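Long-range contacts in ornithine carbamoyltransferase (Gloeobacter violaceus, PDB 3GD5), which probably catalyses the reversible transfer of the carbamoyl group of carbamoyl phosphate to ornithine, yielding citrulline in the synthesis of arginine: residues A[18-23]-A[173-178]; A[44-49]-A[71-76]; A[127-132]-A[306-311]; A[158-163]-A[182-187]; A[224-229]-A[261-266]. All blocks are in the same frame, centred on the assembly; numbering follows the deposited sequence.

Contact 1: A[18-23]-A[173-178]; sequences SLDDLD and LLLGCA
Leu19, at the start of a short 3-10 turn, points its side chain at the flank of helix 168-180, and with Leu175 and Gly176 it makes up the enclosed, buried half of the contact. With CG anti to the backbone N (chi1 -160°), the isobutyl group reaches across to the helix where Gly176 presents bare backbone. Leu175 rises beside it, CG anti to its own carbonyl carbon, and its CD1 methyl sits 4.2 Å from Leu19 CB. The side chain of Leu19 also packs on Pro138, Val141 and Val142 of helix 138-152, so a branched apolar residue suits this buried spot.

The other half, formed by Ser18 and Asp20, is partly open to solvent. Here Leu175 CD1 ends 3.9 Å from Asp20 CB and 4.0 Å from Ser18 OG, while the polar ends turn to other partners. Asp20 forms salt bridges with Lys179 and Arg201; Ser18 OG bonds to Glu136 and also accepts from Asp20 N in an ST turn. The turn is tightened further by Ser18 N, which meets Asp21 OD2 at 3.2 Å from above the carboxylate plane. Segment 18-23 belongs to the carbamoyl-phosphate domain and the helix to the ornithine domain. The junction thus combines an apolar core with charge pairing at its margin, where Lys179 and Arg201 would be expected to stabilise the ionised form of Asp20.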
# COMPACT_ATOMS: atom_id res chain seq x y z
N SER A 18 -28.91 14.40 14.91
CA SER A 18 -29.64 13.27 15.46
C SER A 18 -31.09 13.46 15.08
O SER A 18 -31.56 14.59 14.92
CB SER A 18 -29.50 13.27 16.98
OG SER A 18 -30.54 12.53 17.60
N LEU A 19 -31.82 12.36 14.90
CA LEU A 19 -33.22 12.48 14.54
C LEU A 19 -33.93 13.20 15.69
O LEU A 19 -34.98 13.82 15.50
CB LEU A 19 -33.85 11.10 14.32
CG LEU A 19 -35.14 11.13 13.48
CD1 LEU A 19 -34.85 11.69 12.09
CD2 LEU A 19 -35.69 9.73 13.36
N ASP A 20 -33.34 13.14 16.88
CA ASP A 20 -33.92 13.78 18.05
C ASP A 20 -33.72 15.30 18.04
O ASP A 20 -33.98 15.96 19.05
CB ASP A 20 -33.34 13.18 19.32
CG ASP A 20 -34.25 13.37 20.52
OD1 ASP A 20 -35.48 13.43 20.33
OD2 ASP A 20 -33.74 13.44 21.66
N ASP A 21 -33.25 15.83 16.92
CA ASP A 21 -33.05 17.28 16.80
C ASP A 21 -34.35 17.85 16.27
O ASP A 21 -34.52 19.06 16.17
CB ASP A 21 -31.92 17.60 15.82
CG ASP A 21 -30.55 17.30 16.39
OD1 ASP A 21 -30.47 16.97 17.59
OD2 ASP A 21 -29.56 17.41 15.65
N LEU A 22 -35.26 16.95 15.92
CA LEU A 22 -36.56 17.33 15.39
C LEU A 22 -37.59 16.81 16.37
O LEU A 22 -37.58 15.63 16.70
CB LEU A 22 -36.82 16.66 14.04
CG LEU A 22 -35.87 16.89 12.86
CD1 LEU A 22 -36.05 15.75 11.87
CD2 LEU A 22 -36.16 18.23 12.20
N ASP A 23 -38.47 17.68 16.85
CA ASP A 23 -39.53 17.21 17.74
C ASP A 23 -40.58 16.63 16.80
O ASP A 23 -40.40 16.64 15.58
CB ASP A 23 -40.11 18.35 18.59
CG ASP A 23 -40.60 19.53 17.76
OD1 ASP A 23 -41.29 19.33 16.74
OD2 ASP A 23 -40.31 20.68 18.16
N LEU A 173 -34.52 4.70 13.83
CA LEU A 173 -35.87 4.18 13.61
C LEU A 173 -36.65 4.28 14.92
O LEU A 173 -37.84 4.58 14.92
CB LEU A 173 -35.83 2.72 13.14
CG LEU A 173 -35.52 2.49 11.65
CD1 LEU A 173 -35.27 1.00 11.40
CD2 LEU A 173 -36.67 2.98 10.81
N LEU A 174 -35.96 4.03 16.03
CA LEU A 174 -36.57 4.11 17.35
C LEU A 174 -37.09 5.52 17.61
O LEU A 174 -38.26 5.71 17.96
CB LEU A 174 -35.56 3.71 18.44
CG LEU A 174 -35.22 2.22 18.51
CD1 LEU A 174 -34.16 1.95 19.57
CD2 LEU A 174 -36.49 1.43 18.81
N LEU A 175 -36.23 6.51 17.42
CA LEU A 175 -36.62 7.90 17.63
C LEU A 175 -37.66 8.35 16.62
O LEU A 175 -38.61 9.06 16.96
CB LEU A 175 -35.41 8.82 17.52
CG LEU A 175 -34.27 8.63 18.52
CD1 LEU A 175 -33.11 9.52 18.10
CD2 LEU A 175 -34.74 8.95 19.95
N GLY A 176 -37.48 7.92 15.37
CA GLY A 176 -38.39 8.30 14.31
C GLY A 176 -39.78 7.70 14.40
O GLY A 176 -40.77 8.40 14.25
N CYS A 177 -39.85 6.39 14.62
CA CYS A 177 -41.13 5.72 14.73
C CYS A 177 -41.93 6.35 15.86
O CYS A 177 -43.03 6.85 15.64
CB CYS A 177 -40.93 4.22 14.98
SG CYS A 177 -40.38 3.32 13.48
N ALA A 178 -41.37 6.35 17.06
CA ALA A 178 -42.03 6.93 18.21
C ALA A 178 -42.58 8.31 17.87
O ALA A 178 -43.75 8.60 18.13
CB ALA A 178 -41.07 7.03 19.38

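Contact 2: A[44-49]-A[71-76]; sequences ANLHGK and YQLGGQ
Leu73 O is the best-held polar atom, gripped twice: by one hydrogen bond from Leu46 N at 2.7 Å, nearly straight at the hydrogen (165°), and by a CA-H...O contact from Asn45 CA to Leu73 O at 3.2 Å. The amide donor stands somewhat above the carbonyl plane. A second bond, Gln76 N to Lys49 O at 2.9 Å, arrives almost along the C=O axis. Between the two, His47 CA leans on Gly74 O at 3.3 Å.

Beside this backbone seam, Leu46 and Leu73 lie side by side and point the same way, each with CG anti to its carbonyl carbon; their CD1 methyls meet at 3.7 Å. The other methyl of Leu73, CD2, touches Ala44 CB at 3.7 Å, where a small side chain fits, and both leucines run on to Leu308 of helix 293-312.

The loop 44-49 is shaped from within. Asn45 OD1 accepts from His47 N at 2.9 Å in an Asx turn, and a type II turn from Leu46 to Lys49 puts Gly48 at positive phi (88°). Gly74 also has positive phi, closing helix 60-72 in a Schellman motif. Glycine suits both places, since a CB there would press on the preceding carbonyl O. Gln76 then starts strand 76-79 beside strand 50-55. Such a helix stop, returning the chain to a parallel neighbour, is typical of the beta-alpha-beta crossover of an alpha/beta domain.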
# COMPACT_ATOMS: atom_id res chain seq x y z
N ALA A 44 -38.56 24.41 -4.09
CA ALA A 44 -37.53 25.07 -3.30
C ALA A 44 -36.36 25.42 -4.23
O ALA A 44 -36.33 25.01 -5.39
CB ALA A 44 -37.05 24.16 -2.18
N ASN A 45 -35.40 26.18 -3.71
CA ASN A 45 -34.27 26.57 -4.53
C ASN A 45 -33.11 27.08 -3.68
O ASN A 45 -33.29 27.97 -2.86
CB ASN A 45 -34.70 27.65 -5.52
CG ASN A 45 -33.54 28.33 -6.18
OD1 ASN A 45 -32.84 29.13 -5.57
ND2 ASN A 45 -33.32 28.00 -7.45
N LEU A 46 -31.94 26.50 -3.90
CA LEU A 46 -30.74 26.89 -3.16
C LEU A 46 -29.70 27.45 -4.11
O LEU A 46 -28.50 27.27 -3.91
CB LEU A 46 -30.15 25.69 -2.41
CG LEU A 46 -31.04 25.07 -1.33
CD1 LEU A 46 -30.29 23.92 -0.64
CD2 LEU A 46 -31.41 26.13 -0.31
N HIS A 47 -30.17 28.13 -5.15
CA HIS A 47 -29.29 28.73 -6.14
C HIS A 47 -28.29 29.66 -5.46
O HIS A 47 -28.64 30.42 -4.57
CB HIS A 47 -30.10 29.51 -7.17
CG HIS A 47 -29.26 30.20 -8.20
ND1 HIS A 47 -28.56 31.36 -7.94
CD2 HIS A 47 -29.00 29.88 -9.49
CE1 HIS A 47 -27.90 31.73 -9.03
NE2 HIS A 47 -28.15 30.85 -9.98
N GLY A 48 -27.03 29.57 -5.89
CA GLY A 48 -25.99 30.40 -5.31
C GLY A 48 -25.35 29.77 -4.10
O GLY A 48 -24.39 30.32 -3.56
N LYS A 49 -25.86 28.62 -3.67
CA LYS A 49 -25.29 27.95 -2.50
C LYS A 49 -24.52 26.67 -2.84
O LYS A 49 -24.80 26.00 -3.83
CB LYS A 49 -26.38 27.66 -1.47
CG LYS A 49 -27.03 28.92 -0.92
CD LYS A 49 -28.30 28.60 -0.16
CE LYS A 49 -29.11 29.86 0.10
NZ LYS A 49 -28.32 30.86 0.88
N TYR A 71 -28.51 19.26 -6.52
CA TYR A 71 -28.61 19.69 -7.91
C TYR A 71 -30.06 20.02 -8.29
O TYR A 71 -30.31 20.95 -9.05
CB TYR A 71 -28.08 18.63 -8.87
CG TYR A 71 -26.58 18.50 -8.92
CD1 TYR A 71 -25.74 19.48 -8.39
CD2 TYR A 71 -25.99 17.38 -9.52
CE1 TYR A 71 -24.35 19.36 -8.46
CE2 TYR A 71 -24.61 17.24 -9.59
CZ TYR A 71 -23.80 18.23 -9.07
OH TYR A 71 -22.44 18.07 -9.16
N GLN A 72 -31.01 19.25 -7.77
CA GLN A 72 -32.40 19.50 -8.09
C GLN A 72 -32.93 20.75 -7.41
O GLN A 72 -33.98 21.27 -7.79
CB GLN A 72 -33.26 18.28 -7.75
CG GLN A 72 -33.02 17.13 -8.71
CD GLN A 72 -34.01 16.00 -8.56
OE1 GLN A 72 -34.03 15.08 -9.38
NE2 GLN A 72 -34.83 16.06 -7.53
N LEU A 73 -32.21 21.22 -6.40
CA LEU A 73 -32.58 22.43 -5.68
C LEU A 73 -31.88 23.63 -6.34
O LEU A 73 -32.07 24.77 -5.93
CB LEU A 73 -32.18 22.33 -4.21
CG LEU A 73 -33.03 21.35 -3.38
CD1 LEU A 73 -32.49 21.25 -1.96
CD2 LEU A 73 -34.48 21.83 -3.35
N GLY A 74 -31.06 23.35 -7.35
CA GLY A 74 -30.36 24.40 -8.06
C GLY A 74 -29.05 24.87 -7.43
O GLY A 74 -28.53 25.94 -7.78
N GLY A 75 -28.51 24.10 -6.50
CA GLY A 75 -27.26 24.50 -5.88
C GLY A 75 -26.09 23.68 -6.40
O GLY A 75 -26.26 22.80 -7.26
N GLN A 76 -24.90 23.97 -5.88
CA GLN A 76 -23.71 23.23 -6.27
C GLN A 76 -23.26 22.33 -5.12
O GLN A 76 -23.71 22.50 -3.99
CB GLN A 76 -22.57 24.18 -6.68
CG GLN A 76 -22.46 24.35 -8.20
CD GLN A 76 -22.32 23.01 -8.93
OE1 GLN A 76 -21.71 22.06 -8.42
NE2 GLN A 76 -22.87 22.94 -10.13

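Contact 3: A[127-132]-A[306-311]; sequences PVINAL and AVLAAL
Two torsions send Ile129 outward from its strand: chi1 of -59° sets CG1 anti to the carbonyl carbon, and chi2 of 162° stretches the branch to its full length, so that CD1 becomes the foremost atom. Opposite it, Leu308 and Leu311 both carry CG anti to their carbonyl carbons, as leucines in helices commonly do, whereas Val307 has CG2 in the crowded position between the backbone N and the carbonyl carbon, and it is this methyl that meets the isoleucine.

Ile129 CD1 enters between two residues of the helix, 3.8 Å from Leu308 CD2 and 4.1 Å from Val307 CG2. It crosses Leu308 at about a right angle and Val307 obliquely. Farther back along the same branch, Ile129 CG1 is 4.2 Å from Leu311 CD1, so one long side chain is touched by three residues spread over slightly more than a helical turn. Pro127 finishes the surface before the strand begins: its CB lies 4.2 Å from Leu311 CB, and its CG rests 3.3 Å from Leu311 O. A compact, rigid ring suits this position near the end of the helix, where Leu311 also packs on Phe12.

Strand 128-130 and helix 306-311 run nearly antiparallel, with axes 10.2 Å apart. While Ile129 faces the helix, Val128 turns to helix 114-124 on the other side of the sheet. A final helix packed back against the parallel sheet of the carbamoyl-phosphate domain is characteristic of the aspartate/ornithine carbamoyltransferase fold.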
# COMPACT_ATOMS: atom_id res chain seq x y z
N PRO A 127 -24.95 25.23 8.66
CA PRO A 127 -25.74 24.02 8.89
C PRO A 127 -24.95 22.73 8.66
O PRO A 127 -24.27 22.59 7.64
CB PRO A 127 -26.89 24.16 7.90
CG PRO A 127 -27.05 25.65 7.76
CD PRO A 127 -25.62 26.13 7.70
N VAL A 128 -25.03 21.81 9.61
CA VAL A 128 -24.34 20.53 9.49
C VAL A 128 -25.36 19.40 9.54
O VAL A 128 -26.21 19.34 10.44
CB VAL A 128 -23.30 20.33 10.60
CG1 VAL A 128 -22.77 18.90 10.57
CG2 VAL A 128 -22.16 21.32 10.43
N ILE A 129 -25.28 18.50 8.57
CA ILE A 129 -26.20 17.37 8.48
C ILE A 129 -25.45 16.07 8.68
O ILE A 129 -24.36 15.88 8.13
CB ILE A 129 -26.88 17.34 7.10
CG1 ILE A 129 -27.65 18.64 6.88
CG2 ILE A 129 -27.80 16.13 7.00
CD1 ILE A 129 -28.00 18.89 5.43
N ASN A 130 -26.02 15.18 9.47
CA ASN A 130 -25.42 13.88 9.72
C ASN A 130 -25.71 12.98 8.53
O ASN A 130 -26.85 12.55 8.33
CB ASN A 130 -26.01 13.26 11.00
CG ASN A 130 -25.53 11.85 11.24
OD1 ASN A 130 -24.87 11.26 10.39
ND2 ASN A 130 -25.87 11.29 12.40
N ALA A 131 -24.68 12.70 7.73
CA ALA A 131 -24.82 11.85 6.56
C ALA A 131 -24.81 10.40 7.02
O ALA A 131 -25.36 9.52 6.36
CB ALA A 131 -23.67 12.10 5.59
N LEU A 132 -24.16 10.17 8.16
CA LEU A 132 -24.08 8.85 8.76
C LEU A 132 -22.97 8.81 9.81
O LEU A 132 -21.87 9.32 9.58
CB LEU A 132 -23.79 7.78 7.70
CG LEU A 132 -24.26 6.35 7.96
CD1 LEU A 132 -23.81 5.43 6.83
CD2 LEU A 132 -23.71 5.85 9.28
N ALA A 306 -35.54 17.75 1.15
CA ALA A 306 -36.31 18.44 2.18
C ALA A 306 -35.41 18.93 3.31
O ALA A 306 -35.61 20.04 3.82
CB ALA A 306 -37.39 17.51 2.74
N VAL A 307 -34.41 18.15 3.71
CA VAL A 307 -33.53 18.63 4.78
C VAL A 307 -32.71 19.80 4.27
O VAL A 307 -32.63 20.84 4.92
CB VAL A 307 -32.57 17.53 5.32
CG1 VAL A 307 -33.36 16.31 5.72
CG2 VAL A 307 -31.52 17.18 4.28
N LEU A 308 -32.10 19.65 3.09
CA LEU A 308 -31.30 20.72 2.50
C LEU A 308 -32.14 22.00 2.41
O LEU A 308 -31.70 23.08 2.82
CB LEU A 308 -30.79 20.30 1.11
CG LEU A 308 -29.77 19.15 1.06
CD1 LEU A 308 -29.54 18.72 -0.37
CD2 LEU A 308 -28.46 19.58 1.70
N ALA A 309 -33.34 21.88 1.87
CA ALA A 309 -34.21 23.04 1.75
C ALA A 309 -34.50 23.65 3.13
O ALA A 309 -34.34 24.85 3.33
CB ALA A 309 -35.51 22.65 1.07
N ALA A 310 -34.91 22.80 4.07
CA ALA A 310 -35.24 23.24 5.41
C ALA A 310 -34.11 23.92 6.17
O ALA A 310 -34.33 24.96 6.80
CB ALA A 310 -35.75 22.06 6.23
N LEU A 311 -32.91 23.36 6.13
CA LEU A 311 -31.79 23.92 6.87
C LEU A 311 -30.94 24.98 6.17
O LEU A 311 -30.23 25.74 6.83
CB LEU A 311 -30.88 22.80 7.38
CG LEU A 311 -31.55 21.74 8.27
CD1 LEU A 311 -30.47 20.89 8.96
CD2 LEU A 311 -32.41 22.42 9.31

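Contact 4: A[158-163]-A[182-187]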
# COMPACT_ATOMS: atom_id res chain seq x y z
N LEU A 158 -49.52 2.29 12.95
CA LEU A 158 -48.74 1.26 12.29
C LEU A 158 -47.69 0.66 13.22
O LEU A 158 -47.34 1.24 14.25
CB LEU A 158 -48.04 1.85 11.06
CG LEU A 158 -48.62 1.58 9.67
CD1 LEU A 158 -50.14 1.64 9.69
CD2 LEU A 158 -48.04 2.60 8.70
N LYS A 159 -47.20 -0.53 12.86
CA LYS A 159 -46.17 -1.18 13.65
C LYS A 159 -44.98 -1.56 12.75
O LYS A 159 -45.15 -2.19 11.69
CB LYS A 159 -46.71 -2.43 14.34
CG LYS A 159 -45.68 -3.09 15.26
CD LYS A 159 -46.03 -4.54 15.59
CE LYS A 159 -45.01 -5.14 16.54
NZ LYS A 159 -45.27 -6.58 16.86
N LEU A 160 -43.79 -1.18 13.19
CA LEU A 160 -42.53 -1.45 12.48
C LEU A 160 -41.71 -2.45 13.31
O LEU A 160 -41.51 -2.27 14.51
CB LEU A 160 -41.75 -0.13 12.30
CG LEU A 160 -40.36 0.05 11.66
CD1 LEU A 160 -39.39 -0.98 12.20
CD2 LEU A 160 -40.44 -0.04 10.15
N ALA A 161 -41.26 -3.52 12.67
CA ALA A 161 -40.44 -4.51 13.35
C ALA A 161 -39.06 -4.54 12.70
O ALA A 161 -38.94 -4.73 11.49
CB ALA A 161 -41.08 -5.88 13.26
N TYR A 162 -38.02 -4.33 13.50
CA TYR A 162 -36.65 -4.33 13.01
C TYR A 162 -35.95 -5.57 13.54
O TYR A 162 -36.04 -5.88 14.73
CB TYR A 162 -35.90 -3.08 13.48
CG TYR A 162 -34.43 -3.09 13.11
CD1 TYR A 162 -33.98 -2.44 11.97
CD2 TYR A 162 -33.50 -3.75 13.91
CE1 TYR A 162 -32.62 -2.45 11.62
CE2 TYR A 162 -32.15 -3.78 13.57
CZ TYR A 162 -31.72 -3.12 12.43
OH TYR A 162 -30.38 -3.11 12.13
N VAL A 163 -35.25 -6.28 12.67
CA VAL A 163 -34.54 -7.49 13.08
C VAL A 163 -33.11 -7.43 12.57
O VAL A 163 -32.87 -7.11 11.41
CB VAL A 163 -35.22 -8.78 12.54
CG1 VAL A 163 -36.68 -8.81 12.98
CG2 VAL A 163 -35.11 -8.85 11.02
N MET A 182 -45.73 5.61 15.46
CA MET A 182 -45.63 4.27 14.91
C MET A 182 -44.97 3.38 15.95
O MET A 182 -43.92 3.73 16.50
CB MET A 182 -44.80 4.27 13.62
CG MET A 182 -44.74 2.93 12.90
SD MET A 182 -43.68 2.92 11.41
CE MET A 182 -44.56 3.97 10.37
N SER A 183 -45.60 2.25 16.25
CA SER A 183 -45.06 1.31 17.22
C SER A 183 -43.86 0.60 16.61
O SER A 183 -43.85 0.28 15.42
CB SER A 183 -46.11 0.29 17.64
OG SER A 183 -47.12 0.89 18.44
N ILE A 184 -42.84 0.35 17.42
CA ILE A 184 -41.66 -0.34 16.93
C ILE A 184 -41.14 -1.40 17.87
O ILE A 184 -41.03 -1.20 19.08
CB ILE A 184 -40.50 0.66 16.62
CG1 ILE A 184 -39.25 -0.13 16.19
CG2 ILE A 184 -40.22 1.54 17.84
CD1 ILE A 184 -38.09 0.72 15.74
N ALA A 185 -40.83 -2.55 17.30
CA ALA A 185 -40.29 -3.68 18.04
C ALA A 185 -38.93 -3.98 17.41
O ALA A 185 -38.85 -4.26 16.20
CB ALA A 185 -41.22 -4.87 17.92
N VAL A 186 -37.87 -3.92 18.20
CA VAL A 186 -36.54 -4.19 17.70
C VAL A 186 -35.99 -5.47 18.29
O VAL A 186 -35.78 -5.58 19.49
CB VAL A 186 -35.58 -3.02 18.03
CG1 VAL A 186 -35.68 -2.68 19.51
CG2 VAL A 186 -34.15 -3.41 17.68
N ALA A 187 -35.76 -6.45 17.41
CA ALA A 187 -35.24 -7.74 17.81
C ALA A 187 -33.77 -7.89 17.40
O ALA A 187 -33.42 -7.74 16.23
CB ALA A 187 -36.08 -8.86 17.19
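Backbone hydrogen bonds carry most of this pairing of two parallel strands, 159-163 and 183-187. Leu160 is gripped at both ends: its N donates to Ser183 O at 2.7 Å, and its O accepts from Ala185 N at 2.9 Å. Tyr162 repeats the pattern between Ala185 O and Ala187 N. Ser183 N bonds to Leu158 O at 2.8 Å, starting the ladder. Most of the donors approach nearly along the C=O axis. CA-H...O contacts fill the intervals, the shortest from Ile184 CA to Leu160 O at 3.1 Å.

The strands are joined through helix 168-180, making a beta-alpha-beta unit of the Rossmann-like ornithine domain, in which strand 159-163 lies central in the parallel sheet.

Apolar packing dominates the face beneath that helix. Leu160 and Ile184 lie side by side, as do Tyr162 and Val186; Tyr162 CD2 is 3.8 Å from Val186 CG2. Met182, extended through chi2 and bent at chi3 (-66°), brings SD to 3.7 Å from Leu160 CB, a reach that suits a long flexible side chain.

Ala161, Ala185 and Ala187 keep part of the other face low, and the extended Lys159 lays CE 4.0 Å from Ala185 CB on its way to the carbonyls of Ala222 and Arg224. Polar tips find partners beyond the pair: Ser183 OG bonds to Glu212 N, and Tyr162 OH to Asp165 O near the predicted ornithine site.

Contact 5: A[224-229]-A[261-266]; sequences RGAHIL and NCAAAE
Segment 224-229 enters strand 228-231 and loop 261-266 leads to strand 268-271, its parallel neighbour at one side of the Rossmann-like sheet of the ornithine domain. The clearest side-chain pairing is that of His227 and Glu266, which lie side by side and point the same way with ring and carboxylate planes 59° apart. Glu266 curls round by a bend at chi2 (71°) so that OE1 comes in the plane of the imidazole, at its edge, 3.5 Å from His227 ND1. This is proximity and not a hydrogen bond, though the carboxylate would be expected to favour a charged ring. One face of the same ring has Gly225 O above it, offset toward the rim.

The Ala264 methyl approaches the ring obliquely, 4.0 Å from His227 ND1, and Ala264 N gives a 2.9 Å hydrogen bond to Ala226 O. Ala263 CB lies 4.4 Å from both Ala226 CB and Leu229 CD2; small residues let the two backbones come so close. Gly225, at positive phi, turns the chain where its N makes a weak bond to Cys262 O.

Arg224 sends its long side chain another way: CG is anti to the backbone N, the chain bends at chi3, and the guanidinium forms a salt bridge with Glu221. Its closest approach is through the backbone, Arg224 CA standing 2.9 Å from Cys262 O in a CA-H...O contact almost straight at the hydrogen (176°).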
# COMPACT_ATOMS: atom_id res chain seq x y z
N ARG A 224 -44.74 -10.30 14.55
CA ARG A 224 -46.17 -10.57 14.61
C ARG A 224 -46.98 -9.27 14.56
O ARG A 224 -46.81 -8.38 15.40
CB ARG A 224 -46.52 -11.37 15.87
CG ARG A 224 -47.93 -11.97 15.82
CD ARG A 224 -48.14 -13.14 16.79
NE ARG A 224 -48.24 -12.72 18.19
CZ ARG A 224 -47.20 -12.46 18.98
NH1 ARG A 224 -45.96 -12.56 18.52
NH2 ARG A 224 -47.41 -12.10 20.24
N GLY A 225 -47.85 -9.17 13.56
CA GLY A 225 -48.68 -7.99 13.41
C GLY A 225 -48.00 -6.74 12.86
O GLY A 225 -48.60 -5.66 12.86
N ALA A 226 -46.77 -6.87 12.40
CA ALA A 226 -46.06 -5.71 11.86
C ALA A 226 -46.48 -5.43 10.43
O ALA A 226 -46.77 -6.35 9.67
CB ALA A 226 -44.55 -5.95 11.92
N HIS A 227 -46.53 -4.15 10.06
CA HIS A 227 -46.90 -3.75 8.71
C HIS A 227 -45.62 -3.54 7.91
O HIS A 227 -45.64 -3.42 6.69
CB HIS A 227 -47.67 -2.43 8.74
CG HIS A 227 -48.83 -2.44 9.68
ND1 HIS A 227 -50.08 -2.90 9.31
CD2 HIS A 227 -48.93 -2.06 10.97
CE1 HIS A 227 -50.90 -2.81 10.35
NE2 HIS A 227 -50.22 -2.31 11.37
N ILE A 228 -44.50 -3.52 8.63
CA ILE A 228 -43.20 -3.29 8.02
C ILE A 228 -42.11 -4.10 8.71
O ILE A 228 -41.92 -3.99 9.92
CB ILE A 228 -42.81 -1.78 8.12
CG1 ILE A 228 -43.91 -0.91 7.54
CG2 ILE A 228 -41.49 -1.52 7.39
CD1 ILE A 228 -44.38 0.18 8.51
N LEU A 229 -41.41 -4.93 7.94
CA LEU A 229 -40.29 -5.69 8.48
C LEU A 229 -39.04 -4.96 7.95
O LEU A 229 -38.89 -4.76 6.75
CB LEU A 229 -40.33 -7.14 8.01
CG LEU A 229 -41.49 -7.96 8.56
CD1 LEU A 229 -41.38 -9.39 8.06
CD2 LEU A 229 -41.48 -7.93 10.09
N ASN A 261 -44.64 -14.34 7.01
CA ASN A 261 -45.91 -14.97 7.28
C ASN A 261 -46.46 -14.64 8.67
O ASN A 261 -47.66 -14.76 8.91
CB ASN A 261 -45.78 -16.48 7.11
CG ASN A 261 -47.11 -17.15 6.85
OD1 ASN A 261 -47.79 -16.83 5.86
ND2 ASN A 261 -47.50 -18.07 7.72
N CYS A 262 -45.57 -14.22 9.57
CA CYS A 262 -45.96 -13.89 10.94
C CYS A 262 -46.41 -12.44 11.11
O CYS A 262 -46.87 -12.06 12.18
CB CYS A 262 -44.79 -14.15 11.89
SG CYS A 262 -44.11 -15.81 11.80
N ALA A 263 -46.27 -11.64 10.06
CA ALA A 263 -46.64 -10.24 10.13
C ALA A 263 -48.00 -9.99 9.49
O ALA A 263 -48.67 -10.92 9.05
CB ALA A 263 -45.58 -9.39 9.43
N ALA A 264 -48.42 -8.72 9.46
CA ALA A 264 -49.70 -8.36 8.86
C ALA A 264 -49.70 -8.84 7.41
O ALA A 264 -48.65 -9.16 6.86
CB ALA A 264 -49.90 -6.86 8.92
N ALA A 265 -50.89 -8.89 6.81
CA ALA A 265 -51.03 -9.35 5.43
C ALA A 265 -50.52 -8.33 4.43
O ALA A 265 -50.03 -8.69 3.36
CB ALA A 265 -52.49 -9.67 5.15
N GLU A 266 -50.65 -7.05 4.76
CA GLU A 266 -50.20 -5.99 3.86
C GLU A 266 -48.79 -5.56 4.26
O GLU A 266 -48.38 -4.43 4.00
CB GLU A 266 -51.14 -4.78 3.93
CG GLU A 266 -52.50 -5.08 4.55
CD GLU A 266 -52.44 -5.34 6.05
OE1 GLU A 266 -52.03 -4.41 6.79
OE2 GLU A 266 -52.78 -6.46 6.48

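From the N terminus, contact 1 opens first, at 18-23, and closes at helix 168-180, linking the carbamoyl-phosphate and ornithine domains. Contact 2 (44-49 with 71-76) is nested inside that loop, within the carbamoyl-phosphate domain. Contact 3 opens at 127-132, before contact 1 has closed, so the two cross; it brings the C-terminal helix back onto the sheet of the carbamoyl-phosphate domain. Contact 4 also crosses contact 1, whose helix segment lies on the crossover helix between its strands. Contact 5 follows contact 4 in series, and both are nested inside contact 3; they adjoin in the ornithine-domain sheet. Contacts 2 and 3 meet on helix 293-312, where Ala44 packs against Ala309.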